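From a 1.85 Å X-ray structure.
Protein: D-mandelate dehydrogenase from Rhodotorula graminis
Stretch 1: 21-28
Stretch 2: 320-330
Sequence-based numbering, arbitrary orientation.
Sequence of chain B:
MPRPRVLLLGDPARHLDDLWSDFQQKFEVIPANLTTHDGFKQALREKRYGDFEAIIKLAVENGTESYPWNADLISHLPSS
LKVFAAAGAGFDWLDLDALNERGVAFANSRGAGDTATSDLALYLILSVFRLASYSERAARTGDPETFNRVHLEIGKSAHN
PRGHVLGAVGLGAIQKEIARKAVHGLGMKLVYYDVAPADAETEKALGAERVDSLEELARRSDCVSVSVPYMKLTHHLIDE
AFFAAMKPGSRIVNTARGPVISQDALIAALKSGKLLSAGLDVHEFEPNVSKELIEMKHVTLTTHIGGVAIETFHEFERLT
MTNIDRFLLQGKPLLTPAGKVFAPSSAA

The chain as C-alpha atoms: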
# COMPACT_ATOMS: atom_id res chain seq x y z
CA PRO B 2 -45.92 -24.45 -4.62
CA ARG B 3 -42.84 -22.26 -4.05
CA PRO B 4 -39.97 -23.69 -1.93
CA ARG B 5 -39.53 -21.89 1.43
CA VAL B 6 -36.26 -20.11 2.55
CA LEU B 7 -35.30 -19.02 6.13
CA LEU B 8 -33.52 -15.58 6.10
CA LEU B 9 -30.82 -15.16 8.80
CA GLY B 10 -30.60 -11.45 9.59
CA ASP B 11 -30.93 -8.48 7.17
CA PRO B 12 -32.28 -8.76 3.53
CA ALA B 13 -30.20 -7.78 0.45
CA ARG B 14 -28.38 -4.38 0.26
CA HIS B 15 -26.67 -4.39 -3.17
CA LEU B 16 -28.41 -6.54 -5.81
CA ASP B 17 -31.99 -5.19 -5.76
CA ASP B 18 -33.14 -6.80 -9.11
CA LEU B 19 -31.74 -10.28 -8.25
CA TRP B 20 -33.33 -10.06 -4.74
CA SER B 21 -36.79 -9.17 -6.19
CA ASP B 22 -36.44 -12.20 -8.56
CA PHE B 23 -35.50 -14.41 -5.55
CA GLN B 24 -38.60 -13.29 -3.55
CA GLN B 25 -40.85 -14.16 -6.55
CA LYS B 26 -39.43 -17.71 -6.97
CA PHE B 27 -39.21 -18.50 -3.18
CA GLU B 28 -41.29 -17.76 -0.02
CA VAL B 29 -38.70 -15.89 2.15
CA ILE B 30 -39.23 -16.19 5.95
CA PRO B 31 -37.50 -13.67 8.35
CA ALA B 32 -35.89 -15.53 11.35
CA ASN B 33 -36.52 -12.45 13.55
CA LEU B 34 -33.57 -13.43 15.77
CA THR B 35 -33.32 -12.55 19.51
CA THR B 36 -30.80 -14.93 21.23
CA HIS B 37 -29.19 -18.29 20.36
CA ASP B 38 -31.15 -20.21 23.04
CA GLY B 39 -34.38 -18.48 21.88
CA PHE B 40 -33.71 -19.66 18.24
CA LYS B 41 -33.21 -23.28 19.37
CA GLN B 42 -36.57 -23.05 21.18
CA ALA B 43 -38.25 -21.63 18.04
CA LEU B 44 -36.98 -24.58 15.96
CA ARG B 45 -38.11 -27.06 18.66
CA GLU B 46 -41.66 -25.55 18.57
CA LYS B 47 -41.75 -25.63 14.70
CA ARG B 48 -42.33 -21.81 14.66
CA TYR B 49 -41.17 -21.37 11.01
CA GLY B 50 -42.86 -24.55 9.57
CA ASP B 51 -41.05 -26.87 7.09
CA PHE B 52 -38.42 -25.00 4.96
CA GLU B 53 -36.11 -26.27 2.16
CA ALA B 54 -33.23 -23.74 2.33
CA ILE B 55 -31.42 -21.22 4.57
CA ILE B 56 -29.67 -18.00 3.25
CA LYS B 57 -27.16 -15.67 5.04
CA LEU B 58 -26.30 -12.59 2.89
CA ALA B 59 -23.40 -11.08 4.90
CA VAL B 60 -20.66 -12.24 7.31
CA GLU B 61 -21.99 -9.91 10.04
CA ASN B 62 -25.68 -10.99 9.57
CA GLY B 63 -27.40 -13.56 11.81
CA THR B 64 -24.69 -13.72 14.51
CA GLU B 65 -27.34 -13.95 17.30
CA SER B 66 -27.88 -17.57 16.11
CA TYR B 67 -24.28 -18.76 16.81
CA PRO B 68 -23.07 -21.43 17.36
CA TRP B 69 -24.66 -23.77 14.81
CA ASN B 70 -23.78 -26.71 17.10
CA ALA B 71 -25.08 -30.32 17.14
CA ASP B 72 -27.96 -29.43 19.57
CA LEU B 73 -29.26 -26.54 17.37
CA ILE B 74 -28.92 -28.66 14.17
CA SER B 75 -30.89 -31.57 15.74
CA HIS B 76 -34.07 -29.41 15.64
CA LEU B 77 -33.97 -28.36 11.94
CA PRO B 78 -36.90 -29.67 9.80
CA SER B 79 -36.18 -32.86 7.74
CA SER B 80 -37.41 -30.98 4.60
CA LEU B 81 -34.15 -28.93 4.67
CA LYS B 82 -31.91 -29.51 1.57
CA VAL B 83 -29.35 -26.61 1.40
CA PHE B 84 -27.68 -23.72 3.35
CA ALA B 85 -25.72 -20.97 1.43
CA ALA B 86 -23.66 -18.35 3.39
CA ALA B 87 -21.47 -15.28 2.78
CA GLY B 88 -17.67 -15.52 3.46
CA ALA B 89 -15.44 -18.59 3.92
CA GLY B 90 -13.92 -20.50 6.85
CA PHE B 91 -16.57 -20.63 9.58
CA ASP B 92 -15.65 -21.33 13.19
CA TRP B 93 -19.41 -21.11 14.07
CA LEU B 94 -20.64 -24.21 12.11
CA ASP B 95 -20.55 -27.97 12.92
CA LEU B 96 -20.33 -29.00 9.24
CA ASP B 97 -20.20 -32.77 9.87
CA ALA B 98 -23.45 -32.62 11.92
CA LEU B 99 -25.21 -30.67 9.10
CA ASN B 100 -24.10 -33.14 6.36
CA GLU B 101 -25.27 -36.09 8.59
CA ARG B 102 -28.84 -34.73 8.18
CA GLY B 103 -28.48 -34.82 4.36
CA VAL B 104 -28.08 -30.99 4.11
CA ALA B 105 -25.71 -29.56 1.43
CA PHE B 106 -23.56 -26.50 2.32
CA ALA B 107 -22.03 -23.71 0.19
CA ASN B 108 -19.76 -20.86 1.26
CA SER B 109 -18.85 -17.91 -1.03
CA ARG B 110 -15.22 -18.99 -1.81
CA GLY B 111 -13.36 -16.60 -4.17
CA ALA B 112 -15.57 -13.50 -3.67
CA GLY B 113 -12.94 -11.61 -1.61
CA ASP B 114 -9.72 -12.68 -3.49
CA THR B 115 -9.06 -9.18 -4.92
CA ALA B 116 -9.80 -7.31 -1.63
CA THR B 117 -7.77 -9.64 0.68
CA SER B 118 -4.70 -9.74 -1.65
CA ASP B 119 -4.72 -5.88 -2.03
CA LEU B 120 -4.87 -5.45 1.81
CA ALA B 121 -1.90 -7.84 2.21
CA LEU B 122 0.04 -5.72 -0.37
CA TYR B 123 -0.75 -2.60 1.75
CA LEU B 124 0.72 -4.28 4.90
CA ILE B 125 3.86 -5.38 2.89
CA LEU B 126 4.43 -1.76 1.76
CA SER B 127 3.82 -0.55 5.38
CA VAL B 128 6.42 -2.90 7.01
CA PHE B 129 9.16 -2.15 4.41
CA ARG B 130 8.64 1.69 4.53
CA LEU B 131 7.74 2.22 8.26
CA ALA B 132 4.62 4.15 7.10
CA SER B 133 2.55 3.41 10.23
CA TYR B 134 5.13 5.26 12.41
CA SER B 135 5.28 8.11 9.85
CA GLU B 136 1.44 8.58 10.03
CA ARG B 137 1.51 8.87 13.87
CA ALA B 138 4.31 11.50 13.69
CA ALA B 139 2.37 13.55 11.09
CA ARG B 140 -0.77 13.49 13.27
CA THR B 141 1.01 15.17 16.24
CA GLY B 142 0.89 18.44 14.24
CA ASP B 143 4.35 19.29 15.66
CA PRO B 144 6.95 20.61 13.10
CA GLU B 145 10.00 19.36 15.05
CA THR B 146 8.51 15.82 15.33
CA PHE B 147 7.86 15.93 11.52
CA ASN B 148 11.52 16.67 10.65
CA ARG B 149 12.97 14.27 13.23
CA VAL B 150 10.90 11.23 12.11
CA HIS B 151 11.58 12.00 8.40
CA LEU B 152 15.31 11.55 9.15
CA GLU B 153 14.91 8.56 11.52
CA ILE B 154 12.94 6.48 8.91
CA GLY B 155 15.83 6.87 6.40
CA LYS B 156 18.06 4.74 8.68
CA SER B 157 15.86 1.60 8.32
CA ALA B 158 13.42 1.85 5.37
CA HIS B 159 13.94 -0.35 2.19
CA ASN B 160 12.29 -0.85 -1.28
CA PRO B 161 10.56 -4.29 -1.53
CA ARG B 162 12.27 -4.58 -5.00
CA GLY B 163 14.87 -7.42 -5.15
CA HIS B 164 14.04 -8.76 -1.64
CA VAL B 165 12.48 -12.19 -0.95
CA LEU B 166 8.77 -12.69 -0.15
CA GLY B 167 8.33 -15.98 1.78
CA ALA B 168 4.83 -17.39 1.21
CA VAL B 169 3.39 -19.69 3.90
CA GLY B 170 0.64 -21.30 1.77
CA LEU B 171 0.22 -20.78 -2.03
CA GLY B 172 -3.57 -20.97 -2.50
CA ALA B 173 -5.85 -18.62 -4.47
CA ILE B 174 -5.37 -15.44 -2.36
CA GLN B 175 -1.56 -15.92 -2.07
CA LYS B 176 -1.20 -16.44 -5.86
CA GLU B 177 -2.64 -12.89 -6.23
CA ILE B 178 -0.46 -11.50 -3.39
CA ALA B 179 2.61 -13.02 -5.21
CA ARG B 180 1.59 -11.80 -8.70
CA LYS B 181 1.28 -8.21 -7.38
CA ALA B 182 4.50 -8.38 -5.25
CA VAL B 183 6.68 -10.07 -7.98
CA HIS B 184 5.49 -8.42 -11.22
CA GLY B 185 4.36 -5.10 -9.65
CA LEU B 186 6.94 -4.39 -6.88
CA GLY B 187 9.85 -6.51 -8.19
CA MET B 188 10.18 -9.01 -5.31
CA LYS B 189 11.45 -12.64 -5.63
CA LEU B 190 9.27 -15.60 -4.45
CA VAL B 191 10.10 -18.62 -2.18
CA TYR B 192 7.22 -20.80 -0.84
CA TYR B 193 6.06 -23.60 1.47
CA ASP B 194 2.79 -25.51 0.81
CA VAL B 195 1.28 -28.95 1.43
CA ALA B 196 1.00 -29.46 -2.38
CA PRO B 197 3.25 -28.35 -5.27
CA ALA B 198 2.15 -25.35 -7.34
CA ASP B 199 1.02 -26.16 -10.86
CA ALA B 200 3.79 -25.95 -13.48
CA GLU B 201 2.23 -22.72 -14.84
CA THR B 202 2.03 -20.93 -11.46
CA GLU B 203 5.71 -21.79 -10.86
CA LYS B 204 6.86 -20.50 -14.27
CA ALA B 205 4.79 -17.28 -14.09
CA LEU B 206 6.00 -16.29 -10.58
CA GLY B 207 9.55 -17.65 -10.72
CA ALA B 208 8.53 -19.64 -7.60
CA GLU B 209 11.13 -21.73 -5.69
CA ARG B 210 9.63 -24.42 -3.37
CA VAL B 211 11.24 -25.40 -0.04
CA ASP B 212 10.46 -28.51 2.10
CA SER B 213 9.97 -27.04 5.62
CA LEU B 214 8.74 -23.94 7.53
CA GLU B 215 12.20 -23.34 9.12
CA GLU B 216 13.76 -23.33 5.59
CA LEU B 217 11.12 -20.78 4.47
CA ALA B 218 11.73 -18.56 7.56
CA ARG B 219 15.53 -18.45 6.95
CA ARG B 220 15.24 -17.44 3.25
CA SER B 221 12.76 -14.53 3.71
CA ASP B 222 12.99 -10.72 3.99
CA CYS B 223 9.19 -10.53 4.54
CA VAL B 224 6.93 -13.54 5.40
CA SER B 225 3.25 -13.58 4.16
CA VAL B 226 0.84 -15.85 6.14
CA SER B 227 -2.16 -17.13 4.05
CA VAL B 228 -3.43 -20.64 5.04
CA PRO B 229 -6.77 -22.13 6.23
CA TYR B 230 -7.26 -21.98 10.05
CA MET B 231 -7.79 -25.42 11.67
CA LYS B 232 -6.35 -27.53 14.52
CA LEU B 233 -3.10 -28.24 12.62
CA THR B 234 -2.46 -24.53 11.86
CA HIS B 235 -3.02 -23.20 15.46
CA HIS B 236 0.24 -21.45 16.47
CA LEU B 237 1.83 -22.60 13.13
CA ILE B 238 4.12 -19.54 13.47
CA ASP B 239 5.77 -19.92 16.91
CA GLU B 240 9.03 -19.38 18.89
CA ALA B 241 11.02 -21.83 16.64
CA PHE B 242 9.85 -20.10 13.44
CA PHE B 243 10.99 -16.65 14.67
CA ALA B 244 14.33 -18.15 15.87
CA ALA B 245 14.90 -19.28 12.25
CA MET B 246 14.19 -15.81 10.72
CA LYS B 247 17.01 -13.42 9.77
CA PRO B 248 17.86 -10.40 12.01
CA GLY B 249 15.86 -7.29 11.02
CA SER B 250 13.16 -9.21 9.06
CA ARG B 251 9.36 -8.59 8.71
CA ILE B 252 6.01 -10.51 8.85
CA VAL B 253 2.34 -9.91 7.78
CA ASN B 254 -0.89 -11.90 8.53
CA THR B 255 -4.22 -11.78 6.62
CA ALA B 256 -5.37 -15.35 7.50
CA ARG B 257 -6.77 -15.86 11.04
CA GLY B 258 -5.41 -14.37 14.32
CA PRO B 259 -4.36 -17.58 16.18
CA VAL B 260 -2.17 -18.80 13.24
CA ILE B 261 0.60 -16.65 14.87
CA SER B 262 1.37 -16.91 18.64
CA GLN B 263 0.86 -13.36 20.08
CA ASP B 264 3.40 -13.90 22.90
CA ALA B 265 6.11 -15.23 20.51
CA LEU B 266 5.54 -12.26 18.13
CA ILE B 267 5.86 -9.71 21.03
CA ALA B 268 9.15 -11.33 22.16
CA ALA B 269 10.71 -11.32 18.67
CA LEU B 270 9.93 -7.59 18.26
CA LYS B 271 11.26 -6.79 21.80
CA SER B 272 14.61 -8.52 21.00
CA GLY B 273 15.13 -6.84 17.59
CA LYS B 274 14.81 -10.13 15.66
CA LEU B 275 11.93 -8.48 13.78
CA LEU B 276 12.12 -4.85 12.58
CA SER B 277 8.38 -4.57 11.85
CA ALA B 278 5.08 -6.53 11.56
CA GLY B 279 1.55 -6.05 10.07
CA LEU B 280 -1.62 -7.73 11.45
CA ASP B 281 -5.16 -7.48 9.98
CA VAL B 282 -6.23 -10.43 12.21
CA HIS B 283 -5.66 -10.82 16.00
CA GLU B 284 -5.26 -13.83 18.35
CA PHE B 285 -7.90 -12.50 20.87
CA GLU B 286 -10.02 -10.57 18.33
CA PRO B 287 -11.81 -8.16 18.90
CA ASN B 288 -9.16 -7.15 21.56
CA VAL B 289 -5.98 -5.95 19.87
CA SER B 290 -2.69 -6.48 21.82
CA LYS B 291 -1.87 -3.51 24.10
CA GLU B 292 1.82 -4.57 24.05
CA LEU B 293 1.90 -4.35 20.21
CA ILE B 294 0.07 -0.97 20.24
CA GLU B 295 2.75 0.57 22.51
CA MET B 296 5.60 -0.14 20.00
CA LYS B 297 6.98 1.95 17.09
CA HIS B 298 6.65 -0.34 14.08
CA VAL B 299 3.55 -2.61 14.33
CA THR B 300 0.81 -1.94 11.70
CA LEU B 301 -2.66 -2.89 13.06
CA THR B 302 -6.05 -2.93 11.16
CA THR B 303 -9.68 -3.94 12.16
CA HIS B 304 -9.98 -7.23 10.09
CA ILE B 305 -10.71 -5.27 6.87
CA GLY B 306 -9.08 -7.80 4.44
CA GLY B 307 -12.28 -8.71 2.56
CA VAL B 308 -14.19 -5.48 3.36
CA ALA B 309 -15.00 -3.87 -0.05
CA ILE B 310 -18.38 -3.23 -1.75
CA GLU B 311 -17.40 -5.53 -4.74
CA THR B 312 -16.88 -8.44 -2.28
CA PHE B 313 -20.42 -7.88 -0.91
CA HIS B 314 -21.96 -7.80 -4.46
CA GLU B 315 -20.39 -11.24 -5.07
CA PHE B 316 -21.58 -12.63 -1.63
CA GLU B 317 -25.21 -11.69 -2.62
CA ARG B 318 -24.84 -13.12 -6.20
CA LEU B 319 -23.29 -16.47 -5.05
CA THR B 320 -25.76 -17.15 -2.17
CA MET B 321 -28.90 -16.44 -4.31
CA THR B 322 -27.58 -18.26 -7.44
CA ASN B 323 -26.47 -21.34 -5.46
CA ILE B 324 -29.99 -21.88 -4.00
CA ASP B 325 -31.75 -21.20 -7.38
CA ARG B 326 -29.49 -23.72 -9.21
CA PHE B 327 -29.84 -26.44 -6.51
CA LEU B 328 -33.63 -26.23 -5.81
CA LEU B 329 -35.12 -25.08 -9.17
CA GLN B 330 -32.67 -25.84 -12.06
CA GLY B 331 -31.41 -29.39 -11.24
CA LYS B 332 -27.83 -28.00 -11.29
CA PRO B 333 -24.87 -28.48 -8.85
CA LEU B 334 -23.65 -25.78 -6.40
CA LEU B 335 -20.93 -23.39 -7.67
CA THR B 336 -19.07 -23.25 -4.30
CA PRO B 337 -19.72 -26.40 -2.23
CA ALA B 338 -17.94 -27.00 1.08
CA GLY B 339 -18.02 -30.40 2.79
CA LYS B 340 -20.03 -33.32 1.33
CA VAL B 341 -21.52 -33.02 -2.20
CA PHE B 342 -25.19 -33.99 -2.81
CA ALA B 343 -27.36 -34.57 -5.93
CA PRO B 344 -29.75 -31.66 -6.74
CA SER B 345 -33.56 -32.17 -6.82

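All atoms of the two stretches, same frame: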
# COMPACT_ATOMS: atom_id res chain seq x y z
N SER B 21 -35.36 -9.15 -5.82
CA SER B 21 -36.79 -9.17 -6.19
C SER B 21 -37.17 -10.46 -6.93
O SER B 21 -38.22 -11.06 -6.63
CB SER B 21 -37.18 -7.92 -7.01
OG SER B 21 -37.07 -6.76 -6.20
N ASP B 22 -36.31 -10.90 -7.86
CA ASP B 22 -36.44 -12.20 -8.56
C ASP B 22 -36.50 -13.39 -7.57
O ASP B 22 -37.35 -14.31 -7.70
CB ASP B 22 -35.29 -12.38 -9.58
CG ASP B 22 -35.38 -13.68 -10.37
OD1 ASP B 22 -36.31 -13.81 -11.21
OD2 ASP B 22 -34.50 -14.56 -10.18
N PHE B 23 -35.62 -13.35 -6.58
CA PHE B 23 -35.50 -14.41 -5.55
C PHE B 23 -36.81 -14.50 -4.75
O PHE B 23 -37.31 -15.60 -4.51
CB PHE B 23 -34.29 -14.13 -4.61
CG PHE B 23 -33.83 -15.35 -3.79
CD1 PHE B 23 -32.99 -16.30 -4.35
CD2 PHE B 23 -34.24 -15.53 -2.45
CE1 PHE B 23 -32.55 -17.41 -3.62
CE2 PHE B 23 -33.79 -16.66 -1.69
CZ PHE B 23 -32.96 -17.60 -2.29
N GLN B 24 -37.37 -13.34 -4.38
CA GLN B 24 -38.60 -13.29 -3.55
C GLN B 24 -39.86 -13.68 -4.35
O GLN B 24 -40.89 -14.00 -3.76
CB GLN B 24 -38.79 -11.90 -2.94
CG GLN B 24 -37.81 -11.52 -1.81
CD GLN B 24 -37.96 -10.06 -1.41
OE1 GLN B 24 -38.66 -9.74 -0.44
NE2 GLN B 24 -37.30 -9.17 -2.15
N GLN B 25 -39.75 -13.68 -5.68
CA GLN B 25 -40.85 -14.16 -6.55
C GLN B 25 -40.82 -15.70 -6.63
O GLN B 25 -41.85 -16.37 -6.48
CB GLN B 25 -40.76 -13.51 -7.95
CG GLN B 25 -41.98 -13.75 -8.90
CD GLN B 25 -42.11 -15.20 -9.40
OE1 GLN B 25 -43.20 -15.79 -9.31
NE2 GLN B 25 -41.02 -15.76 -9.96
N LYS B 26 -39.64 -16.25 -6.87
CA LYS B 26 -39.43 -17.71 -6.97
C LYS B 26 -39.62 -18.49 -5.64
O LYS B 26 -40.05 -19.66 -5.64
CB LYS B 26 -38.03 -18.01 -7.56
CG LYS B 26 -37.83 -17.56 -9.02
CD LYS B 26 -36.34 -17.58 -9.43
CE LYS B 26 -36.17 -17.42 -10.95
NZ LYS B 26 -34.72 -17.17 -11.33
N PHE B 27 -39.28 -17.85 -4.52
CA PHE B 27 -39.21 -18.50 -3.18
C PHE B 27 -40.01 -17.72 -2.12
O PHE B 27 -40.00 -16.48 -2.12
CB PHE B 27 -37.74 -18.52 -2.70
CG PHE B 27 -36.83 -19.43 -3.50
CD1 PHE B 27 -36.97 -20.82 -3.45
CD2 PHE B 27 -35.80 -18.89 -4.30
CE1 PHE B 27 -36.12 -21.68 -4.20
CE2 PHE B 27 -34.94 -19.74 -5.05
CZ PHE B 27 -35.11 -21.14 -4.99
N GLU B 28 -40.70 -18.42 -1.21
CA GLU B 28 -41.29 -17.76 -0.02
C GLU B 28 -40.19 -17.52 1.02
O GLU B 28 -39.70 -18.48 1.64
CB GLU B 28 -42.44 -18.60 0.59
CG GLU B 28 -43.06 -17.98 1.86
CD GLU B 28 -44.01 -18.92 2.59
OE1 GLU B 28 -44.26 -20.04 2.10
OE2 GLU B 28 -44.46 -18.55 3.70
N THR B 320 -24.73 -16.54 -3.07
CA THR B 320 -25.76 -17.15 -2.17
C THR B 320 -27.10 -17.38 -2.90
O THR B 320 -27.67 -18.48 -2.83
CB THR B 320 -25.97 -16.35 -0.85
OG1 THR B 320 -26.29 -14.97 -1.13
CG2 THR B 320 -24.70 -16.46 0.07
N MET B 321 -27.60 -16.34 -3.59
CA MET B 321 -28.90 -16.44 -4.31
C MET B 321 -28.84 -17.44 -5.47
O MET B 321 -29.73 -18.29 -5.61
CB MET B 321 -29.35 -15.06 -4.82
CG MET B 321 -29.76 -14.05 -3.71
SD MET B 321 -30.52 -12.54 -4.38
CE MET B 321 -29.31 -11.28 -3.98
N THR B 322 -27.78 -17.36 -6.29
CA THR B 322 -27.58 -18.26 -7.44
C THR B 322 -27.40 -19.73 -7.05
O THR B 322 -27.96 -20.62 -7.70
CB THR B 322 -26.39 -17.76 -8.37
OG1 THR B 322 -26.65 -16.41 -8.82
CG2 THR B 322 -26.21 -18.67 -9.59
N ASN B 323 -26.63 -19.98 -5.99
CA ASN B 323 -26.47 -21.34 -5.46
C ASN B 323 -27.82 -22.02 -5.15
O ASN B 323 -28.09 -23.17 -5.58
CB ASN B 323 -25.56 -21.34 -4.23
CG ASN B 323 -24.05 -21.47 -4.57
OD1 ASN B 323 -23.19 -20.79 -3.96
ND2 ASN B 323 -23.73 -22.35 -5.50
N ILE B 324 -28.68 -21.32 -4.41
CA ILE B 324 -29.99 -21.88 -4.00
C ILE B 324 -30.95 -22.08 -5.21
O ILE B 324 -31.65 -23.11 -5.32
CB ILE B 324 -30.61 -21.04 -2.84
CG1 ILE B 324 -29.76 -21.19 -1.55
CG2 ILE B 324 -32.06 -21.45 -2.56
CD1 ILE B 324 -30.09 -20.14 -0.47
N ASP B 325 -30.94 -21.12 -6.13
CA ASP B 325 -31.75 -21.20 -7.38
C ASP B 325 -31.35 -22.42 -8.22
O ASP B 325 -32.21 -23.25 -8.58
CB ASP B 325 -31.60 -19.90 -8.19
CG ASP B 325 -32.63 -19.75 -9.33
OD1 ASP B 325 -33.22 -20.74 -9.82
OD2 ASP B 325 -32.86 -18.60 -9.75
N ARG B 326 -30.06 -22.53 -8.53
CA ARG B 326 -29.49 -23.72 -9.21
C ARG B 326 -29.92 -25.05 -8.55
O ARG B 326 -30.45 -25.92 -9.23
CB ARG B 326 -27.96 -23.66 -9.29
CG ARG B 326 -27.42 -22.62 -10.27
CD ARG B 326 -25.89 -22.46 -10.17
NE ARG B 326 -25.14 -23.69 -10.47
CZ ARG B 326 -24.65 -24.04 -11.67
NH1 ARG B 326 -24.81 -23.25 -12.73
NH2 ARG B 326 -23.99 -25.18 -11.79
N PHE B 327 -29.69 -25.17 -7.24
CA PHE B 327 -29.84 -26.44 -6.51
C PHE B 327 -31.30 -26.87 -6.25
O PHE B 327 -31.60 -28.06 -6.25
CB PHE B 327 -29.05 -26.36 -5.18
CG PHE B 327 -28.73 -27.70 -4.56
CD1 PHE B 327 -27.68 -28.49 -5.05
CD2 PHE B 327 -29.46 -28.17 -3.47
CE1 PHE B 327 -27.37 -29.73 -4.48
CE2 PHE B 327 -29.15 -29.42 -2.87
CZ PHE B 327 -28.11 -30.20 -3.38
N LEU B 328 -32.20 -25.91 -6.04
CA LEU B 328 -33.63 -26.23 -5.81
C LEU B 328 -34.55 -26.17 -7.03
O LEU B 328 -35.59 -26.88 -7.06
CB LEU B 328 -34.24 -25.32 -4.70
CG LEU B 328 -33.71 -25.48 -3.26
CD1 LEU B 328 -34.55 -24.63 -2.30
CD2 LEU B 328 -33.68 -26.96 -2.83
N LEU B 329 -34.22 -25.33 -8.01
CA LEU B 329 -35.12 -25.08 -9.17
C LEU B 329 -34.60 -25.57 -10.55
O LEU B 329 -35.39 -25.95 -11.43
CB LEU B 329 -35.55 -23.61 -9.25
CG LEU B 329 -36.34 -23.02 -8.05
CD1 LEU B 329 -36.70 -21.56 -8.26
CD2 LEU B 329 -37.57 -23.85 -7.74
N GLN B 330 -33.28 -25.57 -10.73
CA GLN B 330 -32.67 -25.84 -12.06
C GLN B 330 -32.10 -27.26 -12.24
O GLN B 330 -31.67 -27.63 -13.35
CB GLN B 330 -31.55 -24.80 -12.34
CG GLN B 330 -32.01 -23.34 -12.41
CD GLN B 330 -30.84 -22.36 -12.64
OE1 GLN B 330 -29.93 -22.62 -13.43
NE2 GLN B 330 -30.86 -21.25 -11.94

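Two helices almost 300 residues apart in sequence run in roughly the same direction, their axes crossing at 31° and approaching to 11.0 Å. That spacing leaves room for large side chains, and two phenylalanines of stretch 1 fill it.

Along stretch 2, Thr-320 takes no part; its OG1 is hydrogen-bonded elsewhere in the structure. Met-321 opens the contact, where the backbones are nearest: its CA lies 7.0 Å from CA of Phe-23. The Phe-23 ring, buried with chi1 in t, turns its edge to the helix, bringing CE1 to 3.6 Å from the backbone O of Met-321, while CD1 packs 3.9 Å from CB of Met-321. The CA-to-CB bond of Met-321 points sideways, and its SD lies obliquely to the same ring, 5.1 Å from the Phe-23 ring centroid. Thr-322 points away, and Asn-323 is buried but out of contact.

Ile-324 points toward stretch 1, and its CG2 serves both aromatic rings, 4.0 Å from CZ of Phe-23 and 3.9 Å from CZ of Phe-27. One methyl, CG2, thus meets both rings at a corner, and a branched aliphatic residue suits the place.

Asp-325 supplies the polar element. Its OD2 accepts a hydrogen bond from Lys-26 NZ at 2.8 Å, within a salt bridge, and the same NZ reaches Asp-22 OD2 at 2.9 Å. The lysine's extended chain thus sets one positive charge between two carboxylates whose OD2 atoms, on Asp-22 and Asp-325, are only 4.4 Å apart, offsetting their repulsion.

Arg-326 points away and Phe-327 is out of reach. Leu-328 and Leu-329 then complete the apolar packing around Phe-27: CD1 of Leu-328 lies 3.8 Å from Phe-27 CE1, and CD1 of Leu-329 lies 3.7 Å from Phe-27 CZ. Leu-329 CD1 also meets Lys-26 CB at 3.9 Å, so the lysine contributes hydrocarbon as well as charge. Gln-330 makes no cross-contact.

The rule is aromatic filling inside, with a charged cluster of partly exposed residues beside it.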